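Local atomic coordinates of 4-hydroxybutyrate CoA-transferase (Porphyromonas gingivalis, PDB entry 3EH7), a protein that probably transfers coenzyme A between small carboxylic acids, such as acetate and 4-hydroxybutyrate. Residues A[207-212]-A[355-360]; A[221-226]-A[359-364]. One frame throughout, in Å; residues are numbered along the deposited sequence.

Going from the N terminus, the chain leaves helix 197-208 through 207-212, runs along strand 215-217 and turns at Gly221 into helix 222-229. Contact 1 joins 207-212 to strand 355-359 and closes a loop of 142 residues; contact 2 joins 221-226 to 359-364 and closes one of 132. The openings come in the order 207-212, 221-226 and the closures in the order 355-360, 359-364, so the two loops cross. Their later segments share Ala359 and Ile360, and the contact centres lie about 13 Å apart. Together they tie both ends of one strand of the nine-stranded mixed sheet to two helix ends.

Contact 1 of 2, residues A[207-212]-A[355-360]; sequences AELIED and KSIMAI
The Leu209 carbonyl and the Glu211 carboxylate are the two flat groups here, and both receive the ammonium of Lys355. NZ lies 2.7 Å from Leu209 O, with a C=O...N angle of 130° and a tilt of 30° from the carbonyl plane, so this short hydrogen bond is bent at the oxygen and comes from a donor lifted out of the carbonyl plane. At the carboxylate, NZ stands well above the plane near OE1. That salt bridge is long, 3.4 Å from Lys355 NZ to Glu211 OE1, and its hydrogen bond is weak; OE1 also has a weak bond from Asn353. OE2 is 5.1 Å from the same NZ, so one oxygen carries the ion pair. Lys355 reaches this place because its chain is extended beyond CG, which lays CD 3.4 Å from Leu209 O. The two charged side chains meet at about a right angle.

Beside the polar grip is an apolar one. Leu209 CD1 abuts Ile357 CD1 at 3.7 Å and Ile357 CG1 at 3.9 Å, while Leu209 CB comes within 4.1 Å of the same Ile357 CD1. Tyr391, on the next strand, touches Leu209, Lys355 and Ile357. Alternation along the strand explains the choice of residues: Lys355 and Ile357 face this side, whereas Ser356 and Met358 (selenomethionine) face helix 341-350. Such packing of the segment following a helix against a parallel strand, with helices on both faces of the sheet, is characteristic of a Rossmann-like three-layer alpha/beta/alpha domain.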
loop_
_atom_site.group_PDB
_atom_site.type_symbol
_atom_site.label_atom_id
_atom_site.label_comp_id
_atom_site.label_asym_id
_atom_site.label_seq_id
_atom_site.Cartn_x
_atom_site.Cartn_y
_atom_site.Cartn_z
ATOM N N ALA A 207 10.674 22.410 -4.711
ATOM C CA ALA A 207 11.638 22.559 -5.820
ATOM C C ALA A 207 13.032 22.067 -5.489
ATOM O O ALA A 207 13.758 21.535 -6.347
ATOM C CB ALA A 207 11.716 24.025 -6.285
ATOM N N GLU A 208 13.414 22.275 -4.247
ATOM C CA GLU A 208 14.678 21.783 -3.741
ATOM C C GLU A 208 14.803 20.278 -3.914
ATOM O O GLU A 208 15.898 19.755 -3.979
ATOM C CB GLU A 208 14.704 22.053 -2.254
ATOM C CG GLU A 208 16.022 22.369 -1.670
ATOM C CD GLU A 208 15.838 23.042 -0.326
ATOM O OE1 GLU A 208 15.682 24.292 -0.278
ATOM O OE2 GLU A 208 15.831 22.305 0.677
ATOM N N LEU A 209 13.674 19.569 -3.906
ATOM C CA LEU A 209 13.727 18.114 -3.902
ATOM C C LEU A 209 13.637 17.548 -5.326
ATOM O O LEU A 209 13.752 16.327 -5.527
ATOM C CB LEU A 209 12.629 17.557 -2.980
ATOM C CG LEU A 209 12.759 17.862 -1.484
ATOM C CD1 LEU A 209 11.532 17.323 -0.717
ATOM C CD2 LEU A 209 14.040 17.275 -0.896
ATOM N N ILE A 210 13.456 18.438 -6.308
ATOM C CA ILE A 210 13.294 18.061 -7.696
ATOM C C ILE A 210 14.573 18.328 -8.463
ATOM O O ILE A 210 15.000 19.484 -8.584
ATOM C CB ILE A 210 12.138 18.849 -8.347
ATOM C CG1 ILE A 210 10.819 18.428 -7.705
ATOM C CG2 ILE A 210 12.133 18.626 -9.899
ATOM C CD1 ILE A 210 9.617 19.256 -8.043
ATOM N N GLU A 211 15.204 17.264 -8.951
ATOM C CA GLU A 211 16.438 17.393 -9.702
ATOM C C GLU A 211 16.150 17.340 -11.193
ATOM O O GLU A 211 15.056 16.956 -11.619
ATOM C CB GLU A 211 17.397 16.266 -9.356
ATOM C CG GLU A 211 17.840 16.227 -7.895
ATOM C CD GLU A 211 18.274 14.815 -7.501
ATOM O OE1 GLU A 211 17.401 13.982 -7.139
ATOM O OE2 GLU A 211 19.493 14.528 -7.585
ATOM N N ASP A 212 17.149 17.736 -11.976
ATOM C CA ASP A 212 17.015 17.745 -13.416
ATOM C C ASP A 212 16.658 16.348 -13.841
ATOM O O ASP A 212 17.206 15.403 -13.321
ATOM C CB ASP A 212 18.328 18.111 -14.083
ATOM C CG ASP A 212 18.692 19.560 -13.907
ATOM O OD1 ASP A 212 17.801 20.428 -13.737
ATOM O OD2 ASP A 212 19.885 19.819 -13.963
ATOM N N LYS A 355 10.772 9.780 -5.026
ATOM C CA LYS A 355 10.465 10.556 -3.821
ATOM C C LYS A 355 8.983 10.814 -3.824
ATOM O O LYS A 355 8.454 11.076 -4.861
ATOM C CB LYS A 355 11.119 11.945 -3.877
ATOM C CG LYS A 355 12.606 11.928 -4.145
ATOM C CD LYS A 355 13.269 13.300 -3.946
ATOM C CE LYS A 355 14.656 13.242 -4.534
ATOM N NZ LYS A 355 15.456 14.494 -4.402
ATOM N N SER A 356 8.314 10.731 -2.678
ATOM C CA SER A 356 7.018 11.311 -2.562
ATOM C C SER A 356 7.043 12.328 -1.445
ATOM O O SER A 356 7.736 12.178 -0.416
ATOM C CB SER A 356 5.938 10.272 -2.325
ATOM O OG SER A 356 5.962 9.797 -1.029
ATOM N N ILE A 357 6.275 13.378 -1.684
ATOM C CA ILE A 357 6.194 14.524 -0.808
ATOM C C ILE A 357 4.748 14.776 -0.441
ATOM O O ILE A 357 3.873 14.826 -1.306
ATOM C CB ILE A 357 6.751 15.802 -1.515
ATOM C CG1 ILE A 357 8.204 15.574 -1.920
ATOM C CG2 ILE A 357 6.589 17.035 -0.611
ATOM C CD1 ILE A 357 8.704 16.482 -3.017
HETATM N N MSE A 358 4.504 14.913 0.848
HETATM C CA MSE A 358 3.239 15.427 1.379
HETATM C C MSE A 358 3.516 16.918 1.724
HETATM O O MSE A 358 4.190 17.202 2.683
HETATM C CB MSE A 358 2.824 14.645 2.608
HETATM C CG MSE A 358 2.428 13.162 2.311
HETATM SE SE MSE A 358 0.826 13.151 1.177
HETATM C CE MSE A 358 0.935 11.319 0.585
ATOM N N ALA A 359 3.020 17.817 0.884
ATOM C CA ALA A 359 3.246 19.258 0.961
ATOM C C ALA A 359 1.976 19.925 1.484
ATOM O O ALA A 359 0.893 19.880 0.834
ATOM C CB ALA A 359 3.598 19.808 -0.408
ATOM N N ILE A 360 2.086 20.500 2.670
ATOM C CA ILE A 360 0.921 21.026 3.368
ATOM C C ILE A 360 1.263 22.311 4.113
ATOM O O ILE A 360 2.404 22.479 4.561
ATOM C CB ILE A 360 0.352 20.008 4.370
ATOM C CG1 ILE A 360 1.457 19.454 5.271
ATOM C CG2 ILE A 360 -0.319 18.871 3.618
ATOM C CD1 ILE A 360 0.923 18.827 6.496
#

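Contact 2 of 2, residues A[221-226]-A[359-364]; sequences GAIPDA and AIPSTA
Ile223 has the largest surface covered in this contact, followed by Ala359 and Pro361, and its two branches divide the work between them. The CG2 methyl meets Ala359 CB at 3.8 Å. The longer branch passes further along the chain and brings its terminal CD1 to 3.6 Å from Pro361 CD. Placing CG1 anti to the carbonyl carbon and beside the backbone N (chi1 -77°), with CD1 extended beyond it (chi2 165°), sends the two methyls to successive parts of the segment 359-364.

Ile223 and Pro361 meet at a slant, and the methyl touches the ring at its CD corner: Ile223 CD1 is already 4.2 Å from Pro361 CG. Between its two hydrophobic partners CD1 also rests 3.8 Å from Ala359 O and 4.2 Å from Ile360 CA, both plain van der Waals contacts. That carbonyl is satisfied elsewhere, by the hydroxyl of Ser315. The Ile360 side chain starts away from the helix and packs on Thr394, so its share here is made by backbone.

The helix end is defined by its own bonds: Gly221 is the N-cap, and its carbonyl oxygen accepts from Asp225 N at 3.1 Å. Ile223 therefore sits in the first turn and points toward the segment 359-364, its CA 7.3 Å from that of Ala359.

Around this buried contact between apolar side chains, Ile202 of helix 197-208 touches both Ile223 and Ala359, and Cys206 of the same helix also covers Ala359. Ala359 bonds through its backbone to Asn314, and Ile360 to Val393. The first turn of helix 222-229 thus packs beside helix 197-208 over the end of strand 355-359, which is flanked by strands 310-314 and 391-394.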
loop_
_atom_site.group_PDB
_atom_site.type_symbol
_atom_site.label_atom_id
_atom_site.label_comp_id
_atom_site.label_asym_id
_atom_site.label_seq_id
_atom_site.Cartn_x
_atom_site.Cartn_y
_atom_site.Cartn_z
ATOM N N GLY A 221 -3.949 23.824 -7.425
ATOM C CA GLY A 221 -4.004 24.591 -6.195
ATOM C C GLY A 221 -2.711 25.365 -6.011
ATOM O O GLY A 221 -1.735 25.189 -6.781
ATOM N N ALA A 222 -2.714 26.227 -4.997
ATOM C CA ALA A 222 -1.624 27.178 -4.791
ATOM C C ALA A 222 -0.276 26.483 -4.562
ATOM O O ALA A 222 0.764 26.968 -5.027
ATOM C CB ALA A 222 -1.963 28.135 -3.639
ATOM N N ILE A 223 -0.299 25.337 -3.889
ATOM C CA ILE A 223 0.947 24.607 -3.519
ATOM C C ILE A 223 1.656 24.036 -4.738
ATOM O O ILE A 223 2.837 24.329 -4.986
ATOM C CB ILE A 223 0.680 23.560 -2.391
ATOM C CG1 ILE A 223 0.575 24.287 -1.047
ATOM C CG2 ILE A 223 1.785 22.505 -2.296
ATOM C CD1 ILE A 223 -0.033 23.446 0.069
ATOM N N PRO A 224 0.949 23.228 -5.525
ATOM C CA PRO A 224 1.616 22.723 -6.710
ATOM C C PRO A 224 2.006 23.829 -7.695
ATOM O O PRO A 224 3.053 23.748 -8.294
ATOM C CB PRO A 224 0.579 21.782 -7.318
ATOM C CG PRO A 224 -0.680 22.085 -6.645
ATOM C CD PRO A 224 -0.356 22.587 -5.314
ATOM N N ASP A 225 1.167 24.853 -7.848
ATOM C CA ASP A 225 1.488 25.984 -8.718
ATOM C C ASP A 225 2.758 26.663 -8.225
ATOM O O ASP A 225 3.644 26.998 -9.021
ATOM C CB ASP A 225 0.340 27.004 -8.743
ATOM C CG ASP A 225 -0.873 26.510 -9.514
ATOM O OD1 ASP A 225 -0.780 25.473 -10.233
ATOM O OD2 ASP A 225 -1.938 27.142 -9.383
ATOM N N ALA A 226 2.846 26.844 -6.907
ATOM C CA ALA A 226 4.006 27.498 -6.310
ATOM C C ALA A 226 5.250 26.650 -6.513
ATOM O O ALA A 226 6.342 27.190 -6.736
ATOM C CB ALA A 226 3.778 27.774 -4.825
ATOM N N ALA A 359 3.020 17.817 0.884
ATOM C CA ALA A 359 3.246 19.258 0.961
ATOM C C ALA A 359 1.976 19.925 1.484
ATOM O O ALA A 359 0.893 19.880 0.834
ATOM C CB ALA A 359 3.598 19.808 -0.408
ATOM N N ILE A 360 2.086 20.500 2.670
ATOM C CA ILE A 360 0.921 21.026 3.368
ATOM C C ILE A 360 1.263 22.311 4.113
ATOM O O ILE A 360 2.404 22.479 4.561
ATOM C CB ILE A 360 0.352 20.008 4.370
ATOM C CG1 ILE A 360 1.457 19.454 5.271
ATOM C CG2 ILE A 360 -0.319 18.871 3.618
ATOM C CD1 ILE A 360 0.923 18.827 6.496
ATOM N N PRO A 361 0.276 23.222 4.230
ATOM C CA PRO A 361 0.371 24.325 5.160
ATOM C C PRO A 361 0.469 23.735 6.561
ATOM O O PRO A 361 -0.156 22.710 6.834
ATOM C CB PRO A 361 -0.962 25.052 4.990
ATOM C CG PRO A 361 -1.556 24.556 3.779
ATOM C CD PRO A 361 -1.022 23.206 3.532
ATOM N N SER A 362 1.245 24.350 7.437
ATOM C CA SER A 362 1.417 23.802 8.777
ATOM C C SER A 362 0.143 23.960 9.617
ATOM O O SER A 362 -0.011 23.296 10.659
ATOM C CB SER A 362 2.617 24.433 9.488
ATOM O OG SER A 362 2.392 25.795 9.801
ATOM N N THR A 363 -0.770 24.825 9.169
ATOM C CA THR A 363 -1.973 25.125 9.955
ATOM C C THR A 363 -3.226 25.052 9.101
ATOM O O THR A 363 -3.171 24.965 7.877
ATOM C CB THR A 363 -1.923 26.539 10.630
ATOM O OG1 THR A 363 -2.005 27.545 9.617
ATOM C CG2 THR A 363 -0.643 26.745 11.468
ATOM N N ALA A 364 -4.360 25.072 9.776
ATOM C CA ALA A 364 -5.652 25.087 9.114
ATOM C C ALA A 364 -6.636 25.922 9.944
ATOM O O ALA A 364 -6.357 26.302 11.095
ATOM C CB ALA A 364 -6.162 23.680 8.937
#